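Local structure of putative sugar kinase PH1459 (Pyrococcus horikoshii, 3EWM) at residues 292-295 against 299-302; 277-280 against 286-289; 139-144 against 166-171. The protein probably phosphorylates a sugar, possibly fructose, at the expense of ATP, as a carbohydrate kinase of the PfkB family. All blocks are in the same frame, centred on the assembly; numbering follows the deposited sequence.

Overall arrangement
Interactions 1 and 2 adjoin each other near the C-terminal end of the chain, with centres about 13 Å apart. They touch through Leu294 CD2, which lies 3.5 Å from Leu278 CD1, so the helix 291-294 packs on the last part of helix 265-279. Interaction 3 joins helix 140-151 to the loop before helix 172-185 on the opposite side of the chain's centre; its nearest atoms are about 17 Å from interaction 2 and about 27 Å from interaction 1. Of the three, interaction 2 comes within moderate distance of the nucleotide site: the side chain of Ser279 is about 11 Å from those of the ATP-binding residues Lys190 and Thr215.

Interaction 1: 292-295 against 299-302; sequences DELL and EARE
Leu294 and Ala300 stand across from each other with their CA atoms 5.6 Å apart, and one residue further on Leu295 CA and Arg301 CA are separated by 5.5 Å. The pairing therefore advances in step along both segments, 292-295 in the last part of helix 291-294 and just beyond, and 299-302 inside helix 298-304, which a short connection of three residues links in the chain.

At the first pair the contact is apolar. The methyl CB of Ala300 points toward the other segment and reaches Leu294 CB at 3.7 Å, while the carbonyl oxygen of Leu294 lies beside the same methyl. Leu294 touches Ala300 through CB rather than through its branched end, which turns toward Leu274, Val275 and Leu278 of helix 265-279.

Two short consecutive helices close the C-terminal end of this ribokinase-like chain, both laid against helix 265-279, with Ala300 also resting on Leu274 there.

The second pair is polar. Arg301 NH1 donates to Leu295 O over 2.7 Å, with an N-H...O angle of 150°. The oxygen sits at the edge of the guanidinium, close to its plane, whereas the donor is tilted 22° from the carbonyl plane. Arg301 CG, anti to the carbonyl carbon of its own residue (chi1 -77°), lies 3.3 Å from Leu295 O with CD close by as well, and the bend at chi3 turns the guanidinium back to the same oxygen. The carbonyl is thus met by one charged donor and by methylene groups of the same side chain. The Leu295 side chain leaves its CA pointing away, but its end bends back toward 299-302 and packs on Leu304 of the same helix.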
ATOM      1  N   ASP A 292      26.498  23.039  -1.953  1.00 20.04           N
ATOM      2  CA  ASP A 292      27.698  23.371  -1.170  1.00 21.45           C
ATOM      3  C   ASP A 292      28.807  22.319  -1.342  1.00 21.11           C
ATOM      4  O   ASP A 292      29.977  22.666  -1.458  1.00 21.20           O
ATOM      5  CB  ASP A 292      27.360  23.618   0.307  1.00 22.41           C
ATOM      6  CG  ASP A 292      26.635  22.445   0.959  1.00 25.70           C
ATOM      7  OD1 ASP A 292      27.219  21.340   1.057  1.00 30.42           O
ATOM      8  OD2 ASP A 292      25.479  22.628   1.399  1.00 31.33           O
ATOM      9  N   GLU A 293      28.433  21.044  -1.390  1.00 20.54           N
ATOM     10  CA  GLU A 293      29.394  19.982  -1.676  1.00 21.10           C
ATOM     11  C   GLU A 293      29.930  20.066  -3.093  1.00 20.41           C
ATOM     12  O   GLU A 293      31.112  19.817  -3.321  1.00 20.16           O
ATOM     13  CB  GLU A 293      28.758  18.611  -1.546  1.00 21.41           C
ATOM     14  CG  GLU A 293      27.993  18.321  -0.300  1.00 24.52           C
ATOM     15  CD  GLU A 293      27.226  17.032  -0.469  1.00 26.32           C
ATOM     16  OE1 GLU A 293      25.994  17.034  -0.267  1.00 26.15           O
ATOM     17  OE2 GLU A 293      27.868  16.033  -0.867  1.00 29.49           O
ATOM     18  N   LEU A 294      29.046  20.375  -4.044  1.00 19.82           N
ATOM     19  CA  LEU A 294      29.403  20.417  -5.457  1.00 19.90           C
ATOM     20  C   LEU A 294      30.331  21.571  -5.785  1.00 20.46           C
ATOM     21  O   LEU A 294      31.178  21.463  -6.674  1.00 20.87           O
ATOM     22  CB  LEU A 294      28.153  20.498  -6.330  1.00 18.63           C
ATOM     23  CG  LEU A 294      27.365  19.193  -6.454  1.00 17.99           C
ATOM     24  CD1 LEU A 294      25.933  19.509  -6.870  1.00 14.72           C
ATOM     25  CD2 LEU A 294      27.988  18.187  -7.426  1.00 18.04           C
ATOM     26  N   LEU A 295      30.179  22.669  -5.053  1.00 21.16           N
ATOM     27  CA  LEU A 295      30.991  23.860  -5.278  1.00 21.98           C
ATOM     28  C   LEU A 295      32.497  23.617  -5.078  1.00 22.13           C
ATOM     29  O   LEU A 295      33.314  24.380  -5.577  1.00 22.04           O
ATOM     30  CB  LEU A 295      30.491  25.013  -4.412  1.00 22.04           C
ATOM     31  CG  LEU A 295      29.592  26.124  -4.980  1.00 23.26           C
ATOM     32  CD1 LEU A 295      28.877  25.785  -6.263  1.00 23.39           C
ATOM     33  CD2 LEU A 295      28.607  26.527  -3.921  1.00 23.17           C
ATOM     34  N   GLU A 299      33.849  21.333 -12.142  1.00 24.59           N
ATOM     35  CA  GLU A 299      32.795  20.914 -13.084  1.00 24.83           C
ATOM     36  C   GLU A 299      31.410  21.406 -12.652  1.00 24.52           C
ATOM     37  O   GLU A 299      30.504  21.554 -13.478  1.00 24.38           O
ATOM     38  CB  GLU A 299      32.768  19.388 -13.243  1.00 25.16           C
ATOM     39  CG  GLU A 299      34.050  18.752 -13.805  1.00 27.30           C
ATOM     40  CD  GLU A 299      35.163  18.645 -12.774  1.00 28.43           C
ATOM     41  OE1 GLU A 299      36.312  18.380 -13.175  1.00 30.22           O
ATOM     42  OE2 GLU A 299      34.894  18.832 -11.567  1.00 28.45           O
ATOM     43  N   ALA A 300      31.259  21.654 -11.354  1.00 24.47           N
ATOM     44  CA  ALA A 300      30.008  22.141 -10.794  1.00 24.49           C
ATOM     45  C   ALA A 300      29.997  23.650 -10.735  1.00 25.00           C
ATOM     46  O   ALA A 300      28.954  24.263 -10.911  1.00 24.37           O
ATOM     47  CB  ALA A 300      29.776  21.571  -9.423  1.00 24.14           C
ATOM     48  N   ARG A 301      31.163  24.244 -10.483  1.00 26.01           N
ATOM     49  CA  ARG A 301      31.282  25.701 -10.433  1.00 27.24           C
ATOM     50  C   ARG A 301      30.930  26.369 -11.764  1.00 27.42           C
ATOM     51  O   ARG A 301      30.402  27.470 -11.791  1.00 27.37           O
ATOM     52  CB  ARG A 301      32.672  26.118  -9.948  1.00 27.32           C
ATOM     53  CG  ARG A 301      32.842  25.974  -8.450  1.00 28.55           C
ATOM     54  CD  ARG A 301      34.051  26.757  -7.946  1.00 32.03           C
ATOM     55  NE  ARG A 301      35.306  26.279  -8.531  1.00 32.59           N
ATOM     56  CZ  ARG A 301      36.046  25.284  -8.043  1.00 33.82           C
ATOM     57  NH1 ARG A 301      35.671  24.623  -6.952  1.00 34.11           N
ATOM     58  NH2 ARG A 301      37.170  24.944  -8.656  1.00 34.00           N
ATOM     59  N   GLU A 302      31.201  25.684 -12.864  1.00 28.55           N
ATOM     60  CA  GLU A 302      30.792  26.162 -14.174  1.00 29.64           C
ATOM     61  C   GLU A 302      29.282  26.454 -14.222  1.00 29.93           C
ATOM     62  O   GLU A 302      28.858  27.517 -14.690  1.00 30.14           O
ATOM     63  CB  GLU A 302      31.177  25.128 -15.229  1.00 30.16           C
ATOM     64  CG  GLU A 302      30.791  25.520 -16.628  1.00 32.33           C
ATOM     65  CD  GLU A 302      31.793  26.460 -17.261  1.00 35.53           C
ATOM     66  OE1 GLU A 302      33.009  26.131 -17.267  1.00 35.04           O
ATOM     67  OE2 GLU A 302      31.355  27.522 -17.762  1.00 36.53           O
TER

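Interaction 2: 277-280 against 286-289; sequences ALST and WSTP
Ser279, near the C-terminal end of helix 265-279, has more surface buried by this contact than any other residue, followed by Pro289 and Ser287 of the loop that leads to helix 291-294. Ser279 meets Ser287 through carbon as much as through oxygen: its CB lies 3.2 Å from Ser287 OG, and its CA-H points at Ser287 O, with CA 3.2 Å from that oxygen and an angle of 140° at the hydrogen. The two hydroxyls are joined through a water, which donates to Ser279 OG at 3.1 Å and stands 2.8 Å from Ser287 OG. Ser279 OG is also hydrogen-bonded to Ala276 O, one turn back in its helix.

Pro289 continues the contact, its CD 3.9 Å from Ser279 N, and its CG reaches Leu278 CB at 3.7 Å. The leucine and proline side chains cross at about a right angle, and Leu294 packs against the proline.

Ala245 and Ala248 of helix 245-259 also touch Ser279. With carbon packing and a weak CA-H...O contact directly between the segments, the stronger polar links of the serine hydroxyls run to the water and to Ala276 O.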
ATOM      1  N   ALA A 277      27.787  10.952 -10.106  1.00 13.24           N
ATOM      2  CA  ALA A 277      28.903  10.269  -9.446  1.00 14.28           C
ATOM      3  C   ALA A 277      28.818  10.484  -7.940  1.00 14.10           C
ATOM      4  O   ALA A 277      28.850   9.526  -7.154  1.00 13.86           O
ATOM      5  CB  ALA A 277      30.241  10.788  -9.984  1.00 13.58           C
ATOM      6  N   LEU A 278      28.679  11.749  -7.548  1.00 14.35           N
ATOM      7  CA  LEU A 278      28.592  12.105  -6.132  1.00 14.58           C
ATOM      8  C   LEU A 278      27.331  11.547  -5.473  1.00 14.06           C
ATOM      9  O   LEU A 278      27.353  11.221  -4.292  1.00 13.89           O
ATOM     10  CB  LEU A 278      28.682  13.621  -5.920  1.00 14.66           C
ATOM     11  CG  LEU A 278      29.993  14.388  -6.169  1.00 16.72           C
ATOM     12  CD1 LEU A 278      29.850  15.790  -5.601  1.00 19.05           C
ATOM     13  CD2 LEU A 278      31.222  13.698  -5.596  1.00 20.38           C
ATOM     14  N   SER A 279      26.247  11.406  -6.240  1.00 13.77           N
ATOM     15  CA  SER A 279      25.010  10.826  -5.690  1.00 13.10           C
ATOM     16  C   SER A 279      25.197   9.397  -5.211  1.00 13.38           C
ATOM     17  O   SER A 279      24.454   8.928  -4.334  1.00 13.64           O
ATOM     18  CB  SER A 279      23.847  10.873  -6.691  1.00 12.96           C
ATOM     19  OG  SER A 279      23.985   9.896  -7.696  1.00 12.62           O
ATOM     20  N   THR A 280      26.176   8.700  -5.788  1.00 13.53           N
ATOM     21  CA  THR A 280      26.401   7.298  -5.443  1.00 14.03           C
ATOM     22  C   THR A 280      26.934   7.114  -4.030  1.00 14.72           C
ATOM     23  O   THR A 280      26.967   5.993  -3.535  1.00 15.35           O
ATOM     24  CB  THR A 280      27.349   6.574  -6.404  1.00 13.71           C
ATOM     25  OG1 THR A 280      28.689   7.052  -6.205  1.00 13.51           O
ATOM     26  CG2 THR A 280      26.919   6.756  -7.864  1.00 13.75           C
ATOM     27  N   TRP A 286      16.739   9.940  -2.663  1.00 11.75           N
ATOM     28  CA  TRP A 286      17.137  11.352  -2.715  1.00 11.14           C
ATOM     29  C   TRP A 286      18.617  11.462  -2.428  1.00 11.46           C
ATOM     30  O   TRP A 286      19.034  11.785  -1.304  1.00 11.12           O
ATOM     31  CB  TRP A 286      16.381  12.209  -1.691  1.00 10.88           C
ATOM     32  CG  TRP A 286      14.914  12.266  -1.906  1.00  9.77           C
ATOM     33  CD1 TRP A 286      14.214  11.753  -2.962  1.00 10.95           C
ATOM     34  CD2 TRP A 286      13.959  12.908  -1.066  1.00 10.45           C
ATOM     35  NE1 TRP A 286      12.882  12.012  -2.821  1.00  9.47           N
ATOM     36  CE2 TRP A 286      12.690  12.727  -1.667  1.00 11.19           C
ATOM     37  CE3 TRP A 286      14.044  13.607   0.147  1.00  9.82           C
ATOM     38  CZ2 TRP A 286      11.520  13.240  -1.114  1.00  9.52           C
ATOM     39  CZ3 TRP A 286      12.862  14.112   0.705  1.00 10.47           C
ATOM     40  CH2 TRP A 286      11.624  13.923   0.074  1.00 10.03           C
ATOM     41  N   SER A 287      19.409  11.185  -3.447  1.00 11.63           N
ATOM     42  CA  SER A 287      20.836  11.061  -3.262  1.00 12.40           C
ATOM     43  C   SER A 287      21.614  12.229  -3.887  1.00 12.26           C
ATOM     44  O   SER A 287      22.837  12.266  -3.792  1.00 13.20           O
ATOM     45  CB  SER A 287      21.305   9.718  -3.822  1.00 11.67           C
ATOM     46  OG  SER A 287      21.247   9.749  -5.221  1.00 14.44           O
ATOM     47  N   THR A 288      20.914  13.189  -4.486  1.00 11.94           N
ATOM     48  CA  THR A 288      21.579  14.324  -5.133  1.00 12.13           C
ATOM     49  C   THR A 288      22.438  15.045  -4.091  1.00 12.15           C
ATOM     50  O   THR A 288      21.941  15.371  -3.026  1.00 12.74           O
ATOM     51  CB  THR A 288      20.572  15.341  -5.693  1.00 11.63           C
ATOM     52  OG1 THR A 288      19.698  14.686  -6.613  1.00 11.34           O
ATOM     53  CG2 THR A 288      21.293  16.519  -6.386  1.00 10.24           C
ATOM     54  N   PRO A 289      23.720  15.283  -4.397  1.00 12.98           N
ATOM     55  CA  PRO A 289      24.549  16.070  -3.486  1.00 13.06           C
ATOM     56  C   PRO A 289      24.082  17.520  -3.416  1.00 13.72           C
ATOM     57  O   PRO A 289      23.430  18.016  -4.329  1.00 13.24           O
ATOM     58  CB  PRO A 289      25.937  15.980  -4.110  1.00 12.70           C
ATOM     59  CG  PRO A 289      25.658  15.760  -5.592  1.00 14.18           C
ATOM     60  CD  PRO A 289      24.488  14.821  -5.571  1.00 13.12           C
TER
HETATM   61  O   HOH W   1      22.605   7.562  -6.233  1.00 19.32           O

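Interaction 3: 139-144 against 166-171; sequences PSRETV and DLWRGQ
The guanidinium of Arg141 and the indole of Trp168 meet with their planes 30° apart, Arg141 NH1 lying 3.5 Å from Trp168 CZ3 and a little further from CH2. The approach is oblique to both groups. The amide of Gln171 is turned more steeply, its plane 63° from that of the guanidinium, and its OE1 also comes to NH1 obliquely. On the far side of the loop a further flat group, the guanidinium of Arg169, has Asp166 CA over one face, near its rim, 3.7 Å above the plane.

Arg141 reaches across from helix 140-151, where its backbone is distant: its CA is 12.1 Å from Trp168 CA, the nearest pair of CA atoms between the two segments. Its CG is set opposite the backbone N (chi1 169°), carrying the chain outward, and a bend at chi3 then swings the guanidinium over toward the loop. NH1 gives a weak bond to Gln171 OE1 at 3.3 Å and has a stronger partner in Leu135 O. A water accepts from Arg141 NH2 at 2.8 Å and donates to the same OE1 at 3.1 Å.

Helix 140-151 is the crossover between the adjacent parallel strands 127-131 and 156-160, a beta-alpha-beta unit, and the contact ties it to the loop leading from 156-160 into helix 172-185. Gln171 occupies the N-cap position of that helix and ends the type II turn that starts at Trp168. Its NE2 is bonded to Ala136 O and, weakly, to Leu167 O. Trp168 and Arg141 both pack on Val178.

The direct bond between the segments is thus weak and the water supplements it, while both polar ends are held mainly by the backbone carbonyls of Leu135 and Ala136.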
ATOM      1  N   PRO A 139      -7.496   9.444 -13.706  1.00 10.37           N
ATOM      2  CA  PRO A 139      -7.501  10.697 -14.468  1.00  9.84           C
ATOM      3  C   PRO A 139      -6.143  11.379 -14.604  1.00  9.64           C
ATOM      4  O   PRO A 139      -6.029  12.314 -15.387  1.00  9.06           O
ATOM      5  CB  PRO A 139      -8.435  11.602 -13.649  1.00 10.52           C
ATOM      6  CG  PRO A 139      -8.271  11.092 -12.256  1.00  9.61           C
ATOM      7  CD  PRO A 139      -8.174   9.607 -12.405  1.00  9.91           C
ATOM      8  N   SER A 140      -5.130  10.925 -13.866  1.00  8.96           N
ATOM      9  CA  SER A 140      -3.857  11.645 -13.833  1.00  9.77           C
ATOM     10  C   SER A 140      -3.198  11.736 -15.211  1.00 10.16           C
ATOM     11  O   SER A 140      -2.686  12.799 -15.585  1.00 11.13           O
ATOM     12  CB  SER A 140      -2.893  11.025 -12.830  1.00  9.26           C
ATOM     13  OG  SER A 140      -3.089  11.626 -11.564  1.00 10.16           O
ATOM     14  N   ARG A 141      -3.225  10.636 -15.956  1.00 10.54           N
ATOM     15  CA  ARG A 141      -2.696  10.634 -17.307  1.00 11.38           C
ATOM     16  C   ARG A 141      -3.249  11.786 -18.144  1.00 10.89           C
ATOM     17  O   ARG A 141      -2.498  12.604 -18.651  1.00 10.10           O
ATOM     18  CB  ARG A 141      -2.953   9.305 -18.001  1.00 12.33           C
ATOM     19  CG  ARG A 141      -2.664   9.373 -19.480  1.00 14.70           C
ATOM     20  CD  ARG A 141      -2.331   8.007 -19.991  1.00 20.91           C
ATOM     21  NE  ARG A 141      -3.504   7.287 -20.428  1.00 22.20           N
ATOM     22  CZ  ARG A 141      -3.878   6.084 -20.009  1.00 22.61           C
ATOM     23  NH1 ARG A 141      -3.188   5.419 -19.094  1.00 21.57           N
ATOM     24  NH2 ARG A 141      -4.971   5.543 -20.528  1.00 19.86           N
ATOM     25  N   GLU A 142      -4.564  11.867 -18.266  1.00 11.36           N
ATOM     26  CA  GLU A 142      -5.158  12.909 -19.086  1.00 11.78           C
ATOM     27  C   GLU A 142      -4.859  14.300 -18.544  1.00 11.38           C
ATOM     28  O   GLU A 142      -4.568  15.206 -19.310  1.00 10.87           O
ATOM     29  CB  GLU A 142      -6.658  12.652 -19.307  1.00 12.95           C
ATOM     30  CG  GLU A 142      -6.833  11.599 -20.373  1.00 15.11           C
ATOM     31  CD  GLU A 142      -8.240  11.080 -20.530  1.00 19.70           C
ATOM     32  OE1 GLU A 142      -8.373  10.133 -21.338  1.00 22.67           O
ATOM     33  OE2 GLU A 142      -9.180  11.588 -19.864  1.00 18.34           O
ATOM     34  N   THR A 143      -4.899  14.435 -17.220  1.00 10.46           N
ATOM     35  CA  THR A 143      -4.665  15.684 -16.546  1.00 10.13           C
ATOM     36  C   THR A 143      -3.243  16.166 -16.825  1.00 10.12           C
ATOM     37  O   THR A 143      -3.048  17.306 -17.247  1.00  8.90           O
ATOM     38  CB  THR A 143      -4.915  15.561 -15.032  1.00 10.23           C
ATOM     39  OG1 THR A 143      -6.312  15.293 -14.803  1.00  9.76           O
ATOM     40  CG2 THR A 143      -4.507  16.847 -14.308  1.00 11.22           C
ATOM     41  N   VAL A 144      -2.265  15.283 -16.614  1.00  9.23           N
ATOM     42  CA  VAL A 144      -0.870  15.639 -16.826  1.00  9.03           C
ATOM     43  C   VAL A 144      -0.654  15.979 -18.295  1.00  8.79           C
ATOM     44  O   VAL A 144       0.028  16.947 -18.588  1.00  8.55           O
ATOM     45  CB  VAL A 144       0.104  14.547 -16.316  1.00  8.31           C
ATOM     46  CG1 VAL A 144       1.562  14.836 -16.697  1.00  9.54           C
ATOM     47  CG2 VAL A 144      -0.007  14.441 -14.801  1.00  8.56           C
ATOM     48  N   ASP A 166       5.126  -3.128 -16.250  1.00 17.94           N
ATOM     49  CA  ASP A 166       4.127  -3.722 -15.372  1.00 18.93           C
ATOM     50  C   ASP A 166       2.958  -2.785 -15.113  1.00 18.40           C
ATOM     51  O   ASP A 166       1.860  -3.240 -14.791  1.00 19.11           O
ATOM     52  CB  ASP A 166       4.757  -4.169 -14.045  1.00 19.26           C
ATOM     53  CG  ASP A 166       5.682  -5.366 -14.211  1.00 23.07           C
ATOM     54  OD1 ASP A 166       5.658  -6.011 -15.294  1.00 23.58           O
ATOM     55  OD2 ASP A 166       6.441  -5.655 -13.255  1.00 27.41           O
ATOM     56  N   LEU A 167       3.184  -1.487 -15.275  1.00 17.64           N
ATOM     57  CA  LEU A 167       2.125  -0.509 -15.049  1.00 17.04           C
ATOM     58  C   LEU A 167       1.198  -0.366 -16.241  1.00 17.22           C
ATOM     59  O   LEU A 167       0.188   0.328 -16.163  1.00 16.42           O
ATOM     60  CB  LEU A 167       2.701   0.856 -14.669  1.00 17.03           C
ATOM     61  CG  LEU A 167       3.515   0.920 -13.374  1.00 16.09           C
ATOM     62  CD1 LEU A 167       3.792   2.384 -13.036  1.00 16.58           C
ATOM     63  CD2 LEU A 167       2.793   0.240 -12.235  1.00 15.56           C
ATOM     64  N   TRP A 168       1.545  -1.025 -17.337  1.00 17.59           N
ATOM     65  CA  TRP A 168       0.779  -0.871 -18.563  1.00 19.05           C
ATOM     66  C   TRP A 168       0.222  -2.166 -19.118  1.00 20.24           C
ATOM     67  O   TRP A 168      -0.147  -2.222 -20.291  1.00 19.71           O
ATOM     68  CB  TRP A 168       1.644  -0.221 -19.629  1.00 18.46           C
ATOM     69  CG  TRP A 168       2.098   1.137 -19.281  1.00 18.52           C
ATOM     70  CD1 TRP A 168       3.263   1.480 -18.657  1.00 18.61           C
ATOM     71  CD2 TRP A 168       1.410   2.357 -19.558  1.00 18.87           C
ATOM     72  NE1 TRP A 168       3.343   2.846 -18.531  1.00 18.81           N
ATOM     73  CE2 TRP A 168       2.213   3.406 -19.071  1.00 19.63           C
ATOM     74  CE3 TRP A 168       0.187   2.665 -20.173  1.00 19.27           C
ATOM     75  CZ2 TRP A 168       1.842   4.745 -19.191  1.00 18.56           C
ATOM     76  CZ3 TRP A 168      -0.185   3.996 -20.288  1.00 19.10           C
ATOM     77  CH2 TRP A 168       0.644   5.018 -19.802  1.00 18.22           C
ATOM     78  N   ARG A 169       0.150  -3.214 -18.311  1.00 22.11           N
ATOM     79  CA  ARG A 169      -0.355  -4.465 -18.876  1.00 24.72           C
ATOM     80  C   ARG A 169      -1.837  -4.338 -19.249  1.00 24.31           C
ATOM     81  O   ARG A 169      -2.629  -3.727 -18.518  1.00 24.39           O
ATOM     82  CB  ARG A 169      -0.026  -5.702 -18.027  1.00 24.64           C
ATOM     83  CG  ARG A 169      -0.366  -5.613 -16.574  1.00 27.17           C
ATOM     84  CD  ARG A 169      -0.276  -7.001 -15.911  1.00 28.15           C
ATOM     85  NE  ARG A 169       1.067  -7.361 -15.429  1.00 33.74           N
ATOM     86  CZ  ARG A 169       1.688  -6.798 -14.386  1.00 35.52           C
ATOM     87  NH1 ARG A 169       1.117  -5.801 -13.713  1.00 35.41           N
ATOM     88  NH2 ARG A 169       2.895  -7.227 -14.017  1.00 35.40           N
ATOM     89  N   GLY A 170      -2.179  -4.878 -20.417  1.00 24.58           N
ATOM     90  CA  GLY A 170      -3.514  -4.735 -20.982  1.00 24.84           C
ATOM     91  C   GLY A 170      -3.737  -3.412 -21.705  1.00 25.23           C
ATOM     92  O   GLY A 170      -4.789  -3.209 -22.323  1.00 25.85           O
ATOM     93  N   GLN A 171      -2.769  -2.498 -21.627  1.00 24.72           N
ATOM     94  CA  GLN A 171      -2.907  -1.199 -22.294  1.00 25.23           C
ATOM     95  C   GLN A 171      -1.622  -0.765 -22.997  1.00 25.40           C
ATOM     96  O   GLN A 171      -1.286   0.429 -23.087  1.00 25.40           O
ATOM     97  CB  GLN A 171      -3.411  -0.129 -21.325  1.00 25.29           C
ATOM     98  CG  GLN A 171      -2.565   0.019 -20.078  1.00 24.84           C
ATOM     99  CD  GLN A 171      -2.970   1.199 -19.215  1.00 25.68           C
ATOM    100  OE1 GLN A 171      -3.604   2.160 -19.680  1.00 26.52           O
ATOM    101  NE2 GLN A 171      -2.585   1.144 -17.951  1.00 24.79           N
TER
HETATM  102  O   HOH W   2      -6.179   3.118 -21.020  1.00 43.11           O